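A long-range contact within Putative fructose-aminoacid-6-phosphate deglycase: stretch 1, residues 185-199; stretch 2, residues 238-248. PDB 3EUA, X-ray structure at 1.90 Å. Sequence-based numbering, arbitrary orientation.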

# COMPACT_ATOMS: atom_id res chain seq x y z
N GLN A 185 2.10 -29.66 8.08
CA GLN A 185 0.89 -29.49 8.86
C GLN A 185 0.01 -28.41 8.28
O GLN A 185 -1.22 -28.55 8.22
CB GLN A 185 1.31 -29.12 10.27
CG GLN A 185 0.21 -28.99 11.30
CD GLN A 185 0.81 -28.78 12.69
OE1 GLN A 185 1.77 -28.01 12.84
NE2 GLN A 185 0.26 -29.45 13.69
N PHE A 186 0.64 -27.32 7.87
CA PHE A 186 -0.07 -26.22 7.25
C PHE A 186 -0.81 -26.72 6.00
O PHE A 186 -1.99 -26.43 5.81
CB PHE A 186 0.90 -25.10 6.94
CG PHE A 186 0.37 -24.09 5.98
CD1 PHE A 186 -0.49 -23.11 6.41
CD2 PHE A 186 0.75 -24.12 4.64
CE1 PHE A 186 -0.98 -22.18 5.53
CE2 PHE A 186 0.26 -23.20 3.75
CZ PHE A 186 -0.62 -22.23 4.20
N ALA A 187 -0.11 -27.46 5.14
CA ALA A 187 -0.70 -27.97 3.92
C ALA A 187 -1.93 -28.85 4.18
O ALA A 187 -2.97 -28.69 3.54
CB ALA A 187 0.35 -28.72 3.12
N LYS A 188 -1.81 -29.75 5.16
CA LYS A 188 -2.88 -30.66 5.54
C LYS A 188 -4.08 -29.88 6.09
O LYS A 188 -5.22 -30.15 5.75
CB LYS A 188 -2.40 -31.67 6.59
CG LYS A 188 -1.35 -32.64 6.13
N ALA A 189 -3.80 -28.90 6.94
CA ALA A 189 -4.84 -28.06 7.55
C ALA A 189 -5.53 -27.11 6.58
O ALA A 189 -6.66 -26.74 6.82
CB ALA A 189 -4.24 -27.24 8.70
N HIS A 190 -4.87 -26.73 5.50
CA HIS A 190 -5.42 -25.78 4.55
C HIS A 190 -5.76 -26.33 3.17
O HIS A 190 -6.07 -25.57 2.24
CB HIS A 190 -4.44 -24.61 4.45
CG HIS A 190 -4.27 -23.90 5.75
ND1 HIS A 190 -3.43 -24.37 6.75
CD2 HIS A 190 -4.87 -22.79 6.25
CE1 HIS A 190 -3.51 -23.56 7.80
NE2 HIS A 190 -4.39 -22.61 7.53
N GLU A 191 -5.79 -27.66 3.06
CA GLU A 191 -6.10 -28.31 1.78
C GLU A 191 -7.40 -27.79 1.15
O GLU A 191 -7.45 -27.54 -0.07
CB GLU A 191 -6.23 -29.82 1.93
CG GLU A 191 -6.49 -30.51 0.56
CD GLU A 191 -6.96 -31.94 0.64
OE1 GLU A 191 -7.26 -32.42 1.76
OE2 GLU A 191 -7.09 -32.58 -0.44
N LYS A 192 -8.44 -27.63 1.98
CA LYS A 192 -9.76 -27.22 1.48
C LYS A 192 -10.25 -25.84 1.94
O LYS A 192 -11.41 -25.52 1.72
CB LYS A 192 -10.76 -28.34 1.84
CG LYS A 192 -10.45 -29.65 1.08
CD LYS A 192 -11.27 -30.83 1.52
CE LYS A 192 -10.85 -32.06 0.73
NZ LYS A 192 -11.64 -33.27 1.14
N GLU A 193 -9.36 -25.02 2.51
CA GLU A 193 -9.71 -23.67 2.95
C GLU A 193 -9.81 -22.79 1.72
O GLU A 193 -8.87 -22.72 0.94
CB GLU A 193 -8.66 -23.11 3.92
CG GLU A 193 -8.61 -23.74 5.30
CD GLU A 193 -9.91 -23.55 6.11
OE1 GLU A 193 -10.78 -22.73 5.76
OE2 GLU A 193 -10.05 -24.21 7.15
N SER A 194 -10.93 -22.11 1.55
CA SER A 194 -11.13 -21.25 0.38
C SER A 194 -10.48 -19.87 0.51
O SER A 194 -10.20 -19.24 -0.53
CB SER A 194 -12.64 -21.08 0.15
OG SER A 194 -13.24 -20.39 1.23
N ILE A 195 -10.28 -19.40 1.75
CA ILE A 195 -9.68 -18.11 2.01
C ILE A 195 -8.65 -18.21 3.13
O ILE A 195 -8.87 -18.86 4.13
CB ILE A 195 -10.74 -17.01 2.37
CG1 ILE A 195 -10.05 -15.65 2.51
CG2 ILE A 195 -11.49 -17.39 3.63
CD1 ILE A 195 -10.98 -14.44 2.54
N ILE A 196 -7.51 -17.57 2.93
CA ILE A 196 -6.46 -17.56 3.95
C ILE A 196 -5.86 -16.17 3.96
O ILE A 196 -5.33 -15.71 2.94
CB ILE A 196 -5.32 -18.56 3.68
CG1 ILE A 196 -5.84 -20.00 3.56
CG2 ILE A 196 -4.25 -18.41 4.81
CD1 ILE A 196 -4.78 -21.03 3.03
N TYR A 197 -5.99 -15.49 5.09
CA TYR A 197 -5.42 -14.15 5.25
C TYR A 197 -3.97 -14.22 5.63
O TYR A 197 -3.50 -15.22 6.16
CB TYR A 197 -6.17 -13.39 6.35
CG TYR A 197 -7.54 -12.93 5.98
CD1 TYR A 197 -7.71 -11.68 5.40
CD2 TYR A 197 -8.67 -13.71 6.18
CE1 TYR A 197 -8.98 -11.21 5.03
CE2 TYR A 197 -9.95 -13.25 5.82
CZ TYR A 197 -10.09 -11.99 5.26
OH TYR A 197 -11.33 -11.50 4.88
N THR A 198 -3.22 -13.16 5.31
CA THR A 198 -1.87 -13.03 5.76
C THR A 198 -1.84 -11.70 6.52
O THR A 198 -2.76 -10.85 6.36
CB THR A 198 -0.81 -13.02 4.64
OG1 THR A 198 -1.00 -11.87 3.79
CG2 THR A 198 -0.85 -14.33 3.83
N MSE A 199 -0.84 -11.54 7.36
CA MSE A 199 -0.70 -10.32 8.15
C MSE A 199 0.73 -10.07 8.63
O MSE A 199 1.41 -10.96 9.05
CB MSE A 199 -1.67 -10.36 9.33
CG MSE A 199 -1.55 -9.22 10.26
SE MSE A 199 -3.13 -8.89 11.32
CE MSE A 199 -2.10 -8.08 12.42
N GLU A 238 -12.54 -7.42 12.77
CA GLU A 238 -13.93 -7.87 12.93
C GLU A 238 -14.23 -9.17 12.17
O GLU A 238 -15.17 -9.91 12.51
CB GLU A 238 -14.91 -6.79 12.48
CG GLU A 238 -15.03 -5.66 13.44
CD GLU A 238 -15.85 -5.97 14.71
OE1 GLU A 238 -16.84 -6.72 14.65
OE2 GLU A 238 -15.55 -5.41 15.76
N ILE A 239 -13.43 -9.46 11.15
CA ILE A 239 -13.61 -10.66 10.34
C ILE A 239 -13.16 -11.96 11.03
O ILE A 239 -13.65 -13.03 10.69
CB ILE A 239 -12.82 -10.56 8.98
CG1 ILE A 239 -13.47 -11.41 7.90
CG2 ILE A 239 -11.40 -11.00 9.15
CD1 ILE A 239 -14.89 -10.97 7.52
N ILE A 240 -12.29 -11.87 12.02
CA ILE A 240 -11.78 -13.09 12.60
C ILE A 240 -12.75 -13.79 13.56
O ILE A 240 -13.53 -13.15 14.29
CB ILE A 240 -10.37 -12.87 13.28
CG1 ILE A 240 -9.58 -14.18 13.36
CG2 ILE A 240 -10.47 -12.22 14.66
CD1 ILE A 240 -8.12 -14.00 13.79
N ASP A 241 -12.73 -15.11 13.47
CA ASP A 241 -13.47 -16.01 14.36
C ASP A 241 -12.67 -17.33 14.30
O ASP A 241 -11.66 -17.39 13.59
CB ASP A 241 -14.97 -16.10 14.04
CG ASP A 241 -15.29 -16.84 12.76
OD1 ASP A 241 -14.45 -17.62 12.30
OD2 ASP A 241 -16.44 -16.69 12.27
N GLU A 242 -13.11 -18.39 14.97
CA GLU A 242 -12.29 -19.62 14.99
C GLU A 242 -12.14 -20.32 13.65
O GLU A 242 -11.24 -21.15 13.48
CB GLU A 242 -12.78 -20.60 16.06
CG GLU A 242 -12.54 -20.04 17.46
CD GLU A 242 -12.91 -20.98 18.61
OE1 GLU A 242 -13.45 -22.10 18.37
OE2 GLU A 242 -12.64 -20.57 19.76
N SER A 243 -12.99 -19.99 12.69
CA SER A 243 -12.90 -20.67 11.40
C SER A 243 -12.09 -19.93 10.33
O SER A 243 -11.88 -20.49 9.26
CB SER A 243 -14.32 -20.90 10.84
OG SER A 243 -14.90 -19.68 10.39
N VAL A 244 -11.64 -18.70 10.58
CA VAL A 244 -10.93 -17.93 9.56
C VAL A 244 -9.41 -18.14 9.63
O VAL A 244 -8.79 -17.80 10.62
CB VAL A 244 -11.24 -16.43 9.62
CG1 VAL A 244 -10.55 -15.69 8.43
CG2 VAL A 244 -12.75 -16.18 9.59
N PRO A 245 -8.81 -18.76 8.61
CA PRO A 245 -7.36 -18.91 8.65
C PRO A 245 -6.54 -17.62 8.44
O PRO A 245 -6.78 -16.83 7.51
CB PRO A 245 -7.08 -19.86 7.48
CG PRO A 245 -8.37 -20.47 7.12
CD PRO A 245 -9.35 -19.40 7.40
N PHE A 246 -5.56 -17.44 9.32
CA PHE A 246 -4.62 -16.31 9.28
C PHE A 246 -3.19 -16.79 9.37
O PHE A 246 -2.87 -17.58 10.25
CB PHE A 246 -4.84 -15.36 10.48
CG PHE A 246 -5.77 -14.18 10.19
CD1 PHE A 246 -7.15 -14.33 10.24
CD2 PHE A 246 -5.26 -12.94 9.86
CE1 PHE A 246 -8.00 -13.24 9.98
CE2 PHE A 246 -6.10 -11.87 9.59
CZ PHE A 246 -7.47 -12.03 9.65
N ILE A 247 -2.35 -16.32 8.45
CA ILE A 247 -0.92 -16.55 8.48
C ILE A 247 -0.39 -15.24 9.03
O ILE A 247 -0.60 -14.18 8.42
CB ILE A 247 -0.28 -16.78 7.11
CG1 ILE A 247 -0.72 -18.09 6.47
CG2 ILE A 247 1.28 -16.73 7.23
CD1 ILE A 247 -0.30 -18.16 5.01
N ILE A 248 0.31 -15.31 10.15
CA ILE A 248 0.83 -14.14 10.83
C ILE A 248 2.34 -14.15 10.92
O ILE A 248 2.95 -15.12 11.37
CB ILE A 248 0.23 -14.10 12.23
CG1 ILE A 248 -1.28 -13.88 12.10
CG2 ILE A 248 0.95 -13.03 13.10
CD1 ILE A 248 -2.06 -13.80 13.42

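Stretch 2 enters the contact at Ile239, whose CA-to-CB bond points toward stretch 1. Ile239 CG1 lies 3.7 Å from Tyr197 OH, a hydroxyl satisfied by a hydrogen bond elsewhere in the structure. Next comes a type I turn from Asp241 to Val244. Asp241 OD1 steadies it by accepting hydrogen bonds from both Ser243 N and Ser243 OG, each at 2.8 Å. The turn delivers Val244, whose CG1 packs 3.5 Å from Tyr197 CD2.

Pro245 has no backbone N-H to donate, yet its carbonyl opens the ladder: Tyr197 N donates to Pro245 O at 2.9 Å. Its ring offers carbon to mixed neighbours. Pro245 CB sits 3.8 Å from His190 NE2, at the edge of the imidazole, which is itself tethered through a 2.7 Å hydrogen bond from His190 ND1 to Phe186 O. Pro245 CD lies 3.3 Å from Ile195 O, a carbonyl without a hydrogen-bond partner in the model, an unpaired polar atom buried by this contact.

From Phe246 onward the strands run parallel, in the register Tyr197-Phe246, Thr198-Ile247, Met199-Ile248. The rings of Tyr197 and Phe246 form an offset stack on one face, with centroids 4.9 Å apart and planes at 12°. Tyr197 CB stands over the Phe246 ring, 3.6 Å from its centroid, a CH-pi contact.

Ile247 takes part in two of the three backbone hydrogen bonds: Ile247 N donates to Tyr197 O at 2.8 Å, while Met199 N reaches Ile247 O at 2.9 Å in a weak, bent hydrogen bond. On the opposite face, which Ile247 shares with Thr198, Ile247 CD1 meets Thr198 CG2 at 4.0 Å and Phe186 CE1 at 4.1 Å, the latter contact linking helix to sheet. Ile248 returns to the aromatic face, its CG1 4.5 Å from CB of selenomethionine Met199.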